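Local structure of Dhd127_b (Synthetic construct, 6DLM) at residues L12-H17 with S64-R69; Q29-E34 with V43-E48. The protein is a designed helical hairpin that pairs with a partner chain, Dhd127_a, to form a coiled-coil heterodimer meant to be orthogonal to other such pairs. All coordinates share one frame; numbering follows the deposited sequence.

Contact 1 (L12-H17 with S64-R69); sequences LDSQEH and SDRNVR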
ATOM      1  N   LEU B  12      -3.974 -13.160 -10.437  1.00 21.62           N
ATOM      2  CA  LEU B  12      -4.938 -12.684  -9.464  1.00 14.62           C
ATOM      3  C   LEU B  12      -4.627 -13.214  -8.056  1.00 22.19           C
ATOM      4  O   LEU B  12      -4.711 -12.466  -7.096  1.00 18.20           O
ATOM      5  CB  LEU B  12      -6.348 -13.083  -9.877  1.00 18.00           C
ATOM      6  CG  LEU B  12      -6.820 -12.464 -11.191  1.00 24.78           C
ATOM      7  CD1 LEU B  12      -8.184 -13.008 -11.582  1.00 35.64           C
ATOM      8  CD2 LEU B  12      -6.844 -10.954 -11.089  1.00 33.10           C
ATOM      9  N   ASP B  13      -4.251 -14.482  -7.948  1.00 15.62           N
ATOM     10  CA  ASP B  13      -3.902 -15.032  -6.642  1.00 12.20           C
ATOM     11  C   ASP B  13      -2.708 -14.275  -6.044  1.00 14.02           C
ATOM     12  O   ASP B  13      -2.727 -13.930  -4.884  1.00 20.32           O
ATOM     13  CB  ASP B  13      -3.534 -16.513  -6.756  1.00 19.20           C
ATOM     14  CG  ASP B  13      -4.716 -17.384  -7.128  1.00 24.41           C
ATOM     15  OD1 ASP B  13      -5.850 -16.882  -7.112  1.00 21.65           O
ATOM     16  OD2 ASP B  13      -4.505 -18.565  -7.429  1.00 17.14           O
ATOM     17  N   SER B  14      -1.699 -14.027  -6.857  1.00 18.25           N
ATOM     18  CA  SER B  14      -0.530 -13.283  -6.421  1.00 19.87           C
ATOM     19  C   SER B  14      -0.907 -11.843  -6.019  1.00 14.22           C
ATOM     20  O   SER B  14      -0.415 -11.343  -5.024  1.00 13.09           O
ATOM     21  CB  SER B  14       0.517 -13.270  -7.530  1.00 23.73           C
ATOM     22  OG  SER B  14       1.747 -12.782  -7.053  1.00 29.09           O
ATOM     23  N   GLN B  15      -1.771 -11.205  -6.796  1.00 19.62           N
ATOM     24  CA  GLN B  15      -2.232  -9.857  -6.469  1.00 16.56           C
ATOM     25  C   GLN B  15      -2.993  -9.833  -5.139  1.00 16.23           C
ATOM     26  O   GLN B  15      -2.765  -8.962  -4.331  1.00 17.27           O
ATOM     27  CB  GLN B  15      -3.157  -9.327  -7.565  1.00 19.88           C
ATOM     28  CG  GLN B  15      -2.442  -8.896  -8.827  1.00 24.89           C
ATOM     29  CD  GLN B  15      -1.781  -7.547  -8.675  1.00 30.77           C
ATOM     30  OE1 GLN B  15      -0.564  -7.448  -8.586  1.00 33.94           O
ATOM     31  NE2 GLN B  15      -2.589  -6.505  -8.603  1.00 36.14           N
ATOM     32  N   GLU B  16      -3.880 -10.796  -4.927  1.00 16.45           N
ATOM     33  CA  GLU B  16      -4.628 -10.873  -3.672  1.00 13.46           C
ATOM     34  C   GLU B  16      -3.687 -11.081  -2.480  1.00 15.83           C
ATOM     35  O   GLU B  16      -3.872 -10.476  -1.444  1.00 17.06           O
ATOM     36  CB  GLU B  16      -5.675 -11.973  -3.726  1.00 21.62           C
ATOM     37  CG  GLU B  16      -6.609 -11.856  -4.914  1.00 29.00           C
ATOM     38  CD  GLU B  16      -7.849 -11.049  -4.616  1.00 37.47           C
ATOM     39  OE1 GLU B  16      -8.880 -11.299  -5.265  1.00 34.88           O
ATOM     40  OE2 GLU B  16      -7.797 -10.182  -3.722  1.00 58.89           O
ATOM     41  N   HIS B  17      -2.679 -11.920  -2.656  1.00 20.11           N
ATOM     42  CA  HIS B  17      -1.699 -12.109  -1.604  1.00 18.14           C
ATOM     43  C   HIS B  17      -0.989 -10.775  -1.327  1.00 20.78           C
ATOM     44  O   HIS B  17      -0.804 -10.412  -0.176  1.00 19.42           O
ATOM     45  CB  HIS B  17      -0.676 -13.152  -2.022  1.00 18.68           C
ATOM     46  CG  HIS B  17       0.395 -13.388  -1.009  1.00 18.64           C
ATOM     47  ND1 HIS B  17       0.235 -14.243   0.056  1.00 36.97           N
ATOM     48  CD2 HIS B  17       1.650 -12.895  -0.910  1.00 26.76           C
ATOM     49  CE1 HIS B  17       1.342 -14.259   0.776  1.00 34.56           C
ATOM     50  NE2 HIS B  17       2.214 -13.445   0.214  1.00 26.13           N
ATOM     51  N   SER B  64       5.382  -6.545  -5.783  1.00 15.60           N
ATOM     52  CA  SER B  64       4.718  -5.736  -6.789  1.00 16.32           C
ATOM     53  C   SER B  64       5.542  -5.658  -8.079  1.00 11.84           C
ATOM     54  O   SER B  64       5.005  -5.842  -9.152  1.00 15.59           O
ATOM     55  CB  SER B  64       4.495  -4.329  -6.253  1.00 16.61           C
ATOM     56  OG  SER B  64       3.971  -3.480  -7.241  1.00 20.83           O
ATOM     57  N   ASP B  65       6.843  -5.449  -7.954  1.00 15.49           N
ATOM     58  CA  ASP B  65       7.698  -5.384  -9.129  1.00 16.63           C
ATOM     59  C   ASP B  65       7.609  -6.699  -9.914  1.00 14.93           C
ATOM     60  O   ASP B  65       7.514  -6.682 -11.130  1.00 16.47           O
ATOM     61  CB  ASP B  65       9.152  -5.166  -8.715  1.00 17.68           C
ATOM     62  CG  ASP B  65       9.454  -3.728  -8.330  1.00 21.15           C
ATOM     63  OD1 ASP B  65       8.570  -2.870  -8.451  1.00 15.03           O
ATOM     64  OD2 ASP B  65      10.595  -3.460  -7.918  1.00 17.61           O
ATOM     65  N   ARG B  66       7.617  -7.817  -9.205  1.00 16.31           N
ATOM     66  CA  ARG B  66       7.508  -9.116  -9.850  1.00 17.60           C
ATOM     67  C   ARG B  66       6.154  -9.299 -10.543  1.00 15.82           C
ATOM     68  O   ARG B  66       6.091  -9.764 -11.666  1.00 19.44           O
ATOM     69  CB  ARG B  66       7.724 -10.218  -8.825  1.00 17.90           C
ATOM     70  CG  ARG B  66       7.518 -11.616  -9.362  1.00 16.79           C
ATOM     71  CD  ARG B  66       6.371 -12.301  -8.647  1.00 27.63           C
ATOM     72  NE  ARG B  66       6.721 -12.689  -7.289  1.00 25.45           N
ATOM     73  CZ  ARG B  66       5.901 -12.605  -6.248  1.00 20.85           C
ATOM     74  NH1 ARG B  66       4.743 -11.973  -6.346  1.00 22.04           N
ATOM     75  NH2 ARG B  66       6.251 -13.144  -5.099  1.00 29.71           N
ATOM     76  N   ASN B  67       5.080  -8.919  -9.866  1.00 14.41           N
ATOM     77  CA  ASN B  67       3.739  -9.008 -10.450  1.00 14.64           C
ATOM     78  C   ASN B  67       3.597  -8.123 -11.691  1.00 13.72           C
ATOM     79  O   ASN B  67       2.968  -8.514 -12.654  1.00 17.10           O
ATOM     80  CB  ASN B  67       2.672  -8.648  -9.425  1.00 15.78           C
ATOM     81  CG  ASN B  67       2.594  -9.653  -8.298  1.00 21.61           C
ATOM     82  OD1 ASN B  67       3.203 -10.702  -8.361  1.00 21.96           O
ATOM     83  ND2 ASN B  67       1.842  -9.332  -7.271  1.00 22.03           N
ATOM     84  N   VAL B  68       4.179  -6.940 -11.640  1.00 13.42           N
ATOM     85  CA  VAL B  68       4.159  -6.052 -12.789  1.00 14.16           C
ATOM     86  C   VAL B  68       4.893  -6.691 -13.980  1.00 15.06           C
ATOM     87  O   VAL B  68       4.420  -6.606 -15.099  1.00 16.46           O
ATOM     88  CB  VAL B  68       4.775  -4.697 -12.447  1.00 14.97           C
ATOM     89  CG1 VAL B  68       5.006  -3.881 -13.704  1.00 17.16           C
ATOM     90  CG2 VAL B  68       3.866  -3.968 -11.471  1.00 17.40           C
ATOM     91  N   ARG B  69       6.017  -7.347 -13.724  1.00 15.37           N
ATOM     92  CA  ARG B  69       6.727  -8.010 -14.807  1.00 16.46           C
ATOM     93  C   ARG B  69       5.829  -9.084 -15.437  1.00 16.90           C
ATOM     94  O   ARG B  69       5.731  -9.162 -16.646  1.00 15.28           O
ATOM     95  CB  ARG B  69       8.000  -8.680 -14.297  1.00 19.62           C
ATOM     96  CG  ARG B  69       9.089  -7.732 -13.848  1.00 22.00           C
ATOM     97  CD  ARG B  69      10.433  -8.439 -13.739  1.00 19.43           C
ATOM     98  NE  ARG B  69      10.458  -9.400 -12.648  1.00 20.11           N
ATOM     99  CZ  ARG B  69      10.814  -9.105 -11.404  1.00 29.75           C
ATOM    100  NH1 ARG B  69      11.175  -7.873 -11.091  1.00 24.82           N
ATOM    101  NH2 ARG B  69      10.807 -10.041 -10.476  1.00 27.28           N
TER
HETATM  102  O   HOH W   1       2.342 -11.169  -4.547  1.00 27.12           O
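The carboxamide of Asn-67, on helix 44-75, lies across Ser-14 and Gln-15 of helix 7-37, joining the two antiparallel helices of this designed helical hairpin through polar groups. The local axes run 10.5 Å apart, with 159° between their N-to-C directions, and the backbones come closest at Gln-15 and Asn-67. With its CG anti to the carbonyl carbon (chi1 -66°), Asn-67 sends its amide across to helix 7-37. There Ser-14 OG donates to Asn-67 OD1 at 2.9 Å, coming from the side and off the carbonyl plane. From the opposite face of the amide plane, Arg-66 NH1 donates to the same OD1 at 2.8 Å, the oxygen lying in the guanidinium plane, so two donors fix this carbonyl. The other end of the amide makes a weak bond, Asn-67 ND2 to Gln-15 OE1 at 3.3 Å. The side chains of Gln-15 and Asn-67 run alongside each other in opposite senses, their amide planes 69° apart. Gln-15 NE2 in turn bonds to His-67 NE2 of the Dhd127_a chain, so the partly buried polar network extends into the dimer interface, consistent with the hydrogen-bond networks used to make designed heterodimers specific. A leucine in place of Asn-67 would probably leave Ser-14 OG and Arg-66 NH1 without their shared acceptor and put an apolar group among polar atoms. A water bridges the two helices, donating to Ser-14 O at 2.8 Å and accepting from Arg-66 NH1 at 3.1 Å.

Contact 2 (Q29-E34 with V43-E48); sequences QKELLE and VERVRE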
ATOM      1  N   GLN B  29       0.333   1.057   9.936  1.00 13.22           N
ATOM      2  CA  GLN B  29       0.335   2.511   9.834  1.00  9.71           C
ATOM      3  C   GLN B  29      -0.859   3.166  10.562  1.00  9.53           C
ATOM      4  O   GLN B  29      -0.720   4.240  11.127  1.00 13.16           O
ATOM      5  CB  GLN B  29       0.429   2.931   8.375  1.00 15.90           C
ATOM      6  CG  GLN B  29       1.816   2.682   7.819  1.00 14.55           C
ATOM      7  CD  GLN B  29       2.812   3.731   8.288  1.00 13.96           C
ATOM      8  OE1 GLN B  29       2.525   4.910   8.261  1.00 12.86           O
ATOM      9  NE2 GLN B  29       3.987   3.293   8.709  1.00 15.83           N
ATOM     10  N   LYS B  30      -2.040   2.563  10.495  1.00 12.15           N
ATOM     11  CA  LYS B  30      -3.174   3.092  11.231  1.00 15.06           C
ATOM     12  C   LYS B  30      -2.913   3.060  12.755  1.00 13.53           C
ATOM     13  O   LYS B  30      -3.252   4.008  13.440  1.00 14.92           O
ATOM     14  CB  LYS B  30      -4.443   2.324  10.884  1.00 11.22           C
ATOM     15  CG  LYS B  30      -5.698   2.948  11.463  1.00 28.06           C
ATOM     16  CD  LYS B  30      -5.832   4.413  11.085  1.00 38.81           C
ATOM     17  CE  LYS B  30      -6.072   4.582   9.593  1.00 67.63           C
ATOM     18  NZ  LYS B  30      -6.557   5.939   9.214  1.00 52.54           N
ATOM     19  N   GLU B  31      -2.336   1.986  13.273  1.00 10.58           N
ATOM     20  CA  GLU B  31      -2.040   1.972  14.705  1.00 14.17           C
ATOM     21  C   GLU B  31      -1.062   3.113  15.031  1.00 17.57           C
ATOM     22  O   GLU B  31      -1.263   3.835  15.993  1.00 14.11           O
ATOM     23  CB  GLU B  31      -1.443   0.639  15.160  1.00 15.39           C
ATOM     24  CG  GLU B  31      -1.032   0.628  16.629  1.00 13.99           C
ATOM     25  CD  GLU B  31      -0.338  -0.655  17.067  1.00 12.68           C
ATOM     26  OE1 GLU B  31      -0.403  -1.643  16.336  1.00 18.34           O
ATOM     27  OE2 GLU B  31       0.252  -0.682  18.155  1.00 17.57           O
ATOM     28  N   LEU B  32      -0.064   3.293  14.185  1.00 11.89           N
ATOM     29  CA  LEU B  32       0.910   4.347  14.399  1.00 12.70           C
ATOM     30  C   LEU B  32       0.235   5.722  14.406  1.00  8.75           C
ATOM     31  O   LEU B  32       0.469   6.514  15.297  1.00 12.84           O
ATOM     32  CB  LEU B  32       1.959   4.267  13.290  1.00 12.89           C
ATOM     33  CG  LEU B  32       3.040   5.332  13.189  1.00 20.21           C
ATOM     34  CD1 LEU B  32       3.828   5.423  14.474  1.00 25.80           C
ATOM     35  CD2 LEU B  32       3.971   5.046  12.024  1.00 24.19           C
ATOM     36  N   LEU B  33      -0.623   5.980  13.437  1.00 14.99           N
ATOM     37  CA  LEU B  33      -1.336   7.251  13.388  1.00 12.62           C
ATOM     38  C   LEU B  33      -2.277   7.459  14.588  1.00 17.81           C
ATOM     39  O   LEU B  33      -2.335   8.539  15.146  1.00 13.29           O
ATOM     40  CB  LEU B  33      -2.122   7.355  12.096  1.00 16.92           C
ATOM     41  CG  LEU B  33      -3.031   8.568  11.975  1.00 24.03           C
ATOM     42  CD1 LEU B  33      -2.247   9.865  12.097  1.00 29.01           C
ATOM     43  CD2 LEU B  33      -3.773   8.503  10.656  1.00 33.98           C
ATOM     44  N   GLU B  34      -3.014   6.427  14.968  1.00 15.36           N
ATOM     45  CA  GLU B  34      -3.901   6.539  16.125  1.00 16.31           C
ATOM     46  C   GLU B  34      -3.117   6.817  17.421  1.00 11.79           C
ATOM     47  O   GLU B  34      -3.542   7.604  18.245  1.00 12.86           O
ATOM     48  CB  GLU B  34      -4.798   5.311  16.238  1.00 15.76           C
ATOM     49  CG  GLU B  34      -5.825   5.281  15.122  1.00 12.75           C
ATOM     50  CD  GLU B  34      -6.964   4.303  15.343  1.00 17.67           C
ATOM     51  OE1 GLU B  34      -6.733   3.222  15.886  1.00 20.01           O
ATOM     52  OE2 GLU B  34      -8.093   4.624  14.947  1.00 25.73           O
ATOM     53  N   VAL B  43       7.874   6.623  22.874  1.00 26.27           N
ATOM     54  CA  VAL B  43       7.876   6.270  21.460  1.00 18.97           C
ATOM     55  C   VAL B  43       8.379   4.847  21.123  1.00 17.79           C
ATOM     56  O   VAL B  43       8.629   4.576  19.963  1.00 20.59           O
ATOM     57  CB  VAL B  43       8.684   7.285  20.627  1.00 20.59           C
ATOM     58  CG1 VAL B  43       7.954   8.611  20.554  1.00 28.29           C
ATOM     59  CG2 VAL B  43      10.069   7.468  21.216  1.00 29.07           C
ATOM     60  N   GLU B  44       8.521   3.965  22.097  1.00 17.25           N
ATOM     61  CA  GLU B  44       9.032   2.650  21.769  1.00 19.07           C
ATOM     62  C   GLU B  44       8.124   1.896  20.796  1.00 16.39           C
ATOM     63  O   GLU B  44       8.608   1.332  19.831  1.00 16.48           O
ATOM     64  CB  GLU B  44       9.256   1.830  23.043  1.00 19.13           C
ATOM     65  CG  GLU B  44      10.266   2.467  23.983  1.00 24.72           C
ATOM     66  CD  GLU B  44      10.612   1.601  25.171  1.00 35.99           C
ATOM     67  OE1 GLU B  44      10.405   0.381  25.095  1.00 49.06           O
ATOM     68  OE2 GLU B  44      11.103   2.140  26.175  1.00 33.41           O
ATOM     69  N   ARG B  45       6.824   1.881  21.059  1.00 17.61           N
ATOM     70  CA  ARG B  45       5.901   1.197  20.159  1.00 19.05           C
ATOM     71  C   ARG B  45       5.850   1.845  18.771  1.00 13.82           C
ATOM     72  O   ARG B  45       5.964   1.164  17.773  1.00 14.65           O
ATOM     73  CB  ARG B  45       4.502   1.168  20.762  1.00 15.43           C
ATOM     74  CG  ARG B  45       3.455   0.533  19.874  1.00 14.28           C
ATOM     75  CD  ARG B  45       3.787  -0.906  19.529  1.00 15.40           C
ATOM     76  NE  ARG B  45       2.672  -1.546  18.853  1.00 13.86           N
ATOM     77  CZ  ARG B  45       2.640  -2.814  18.475  1.00 16.46           C
ATOM     78  NH1 ARG B  45       3.678  -3.599  18.694  1.00 19.29           N
ATOM     79  NH2 ARG B  45       1.566  -3.290  17.865  1.00 14.95           N
ATOM     80  N   VAL B  46       5.745   3.165  18.707  1.00 14.99           N
ATOM     81  CA  VAL B  46       5.719   3.812  17.402  1.00 17.79           C
ATOM     82  C   VAL B  46       7.023   3.564  16.627  1.00 16.11           C
ATOM     83  O   VAL B  46       6.968   3.353  15.431  1.00 15.32           O
ATOM     84  CB  VAL B  46       5.409   5.321  17.472  1.00 29.67           C
ATOM     85  CG1 VAL B  46       3.948   5.552  17.826  1.00 25.32           C
ATOM     86  CG2 VAL B  46       6.337   6.028  18.431  1.00 34.37           C
ATOM     87  N   ARG B  47       8.184   3.601  17.284  1.00 16.22           N
ATOM     88  CA  ARG B  47       9.435   3.332  16.599  1.00 17.59           C
ATOM     89  C   ARG B  47       9.435   1.902  16.061  1.00 17.15           C
ATOM     90  O   ARG B  47       9.937   1.655  14.982  1.00 15.12           O
ATOM     91  CB  ARG B  47      10.626   3.547  17.530  1.00 17.07           C
ATOM     92  CG  ARG B  47      11.001   5.001  17.731  1.00 27.21           C
ATOM     93  CD  ARG B  47      11.569   5.622  16.462  1.00 35.44           C
ATOM     94  NE  ARG B  47      12.059   6.973  16.706  1.00 39.77           N
ATOM     95  CZ  ARG B  47      12.447   7.822  15.764  1.00 46.77           C
ATOM     96  NH1 ARG B  47      12.416   7.477  14.492  1.00 30.18           N
ATOM     97  NH2 ARG B  47      12.882   9.024  16.108  1.00 56.04           N
ATOM     98  N   GLU B  48       8.905   0.961  16.838  1.00 15.20           N
ATOM     99  CA  GLU B  48       8.812  -0.421  16.376  1.00 11.80           C
ATOM    100  C   GLU B  48       7.861  -0.548  15.165  1.00 13.98           C
ATOM    101  O   GLU B  48       8.143  -1.305  14.253  1.00 14.60           O
ATOM    102  CB  GLU B  48       8.387  -1.355  17.503  1.00 15.88           C
ATOM    103  CG  GLU B  48       8.069  -2.771  17.065  1.00 14.10           C
ATOM    104  CD  GLU B  48       9.252  -3.516  16.471  1.00 19.13           C
ATOM    105  OE1 GLU B  48       9.040  -4.616  15.932  1.00 17.30           O
ATOM    106  OE2 GLU B  48      10.382  -3.006  16.544  1.00 20.85           O
TER
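Glu-31 OE2 is gripped by two nitrogens of one arginine: Arg-45 NE donates to it at 2.7 Å and Arg-45 NH2 at 2.9 Å. This salt bridge joins the two helices of the antiparallel hairpin near its connecting loop, where the chain leaves helix 7-37 and enters helix 44-75. Glu-31 OE1 takes a third bond, from Arg-45 NH2 at 3.0 Å, which makes the grip side-on and bidentate, with NE and NH2 spread over both carboxylate oxygens. OE2 lies almost in the guanidinium plane, whereas OE1 is tilted 20° out of it; the two flat groups are turned 37° against each other. NH2 meets both oxygens on their syn lone pairs, but NE approaches OE2 well out of the carboxylate plane. Glu-31 reaches across on an extended chain, its CG anti to the backbone N (chi1 176°), while Arg-45 bends at chi2 and meets it at about a right angle. The opposite charges probably offset one another, and the two-nitrogen grip is likely to limit rotation of the guanidinium.

Next to the ion pair, toward the buried side, Leu-32 and Val-46 meet where the two backbones come closest, their CA atoms 5.7 Å apart. Leu-32 also packs on Leu-49 and Val-50, and Val-46 on Ile-35, extending the apolar seam between the helices; Leu-32 also touches Ser-29 of the Dhd127_a chain. The two side chains cross steeply, and one methyl does the touching: Leu-32 CD1 presses on Val-46 CG1 and on Val-46 CB, each at 3.4 Å, tighter than usual carbon contact.

Both contacts join the same two helices, 7-37 and 44-75, and lie on opposite sides of the chain's centre, their own centres 28 Å apart and their nearest atoms about 15 Å apart. Along the chain contact 2 is nested inside contact 1: 29-34 and 43-48 flank the turn of the hairpin, whereas 12-17 and 64-69 come together toward its two termini. The hairpin is thus joined toward both ends by different chemistry, a water-bridged amide cluster at one and an ion pair beside apolar packing at the other. At each contact residues of these segments also reach the Dhd127_a chain, so the same helices serve both hairpin and heterodimer.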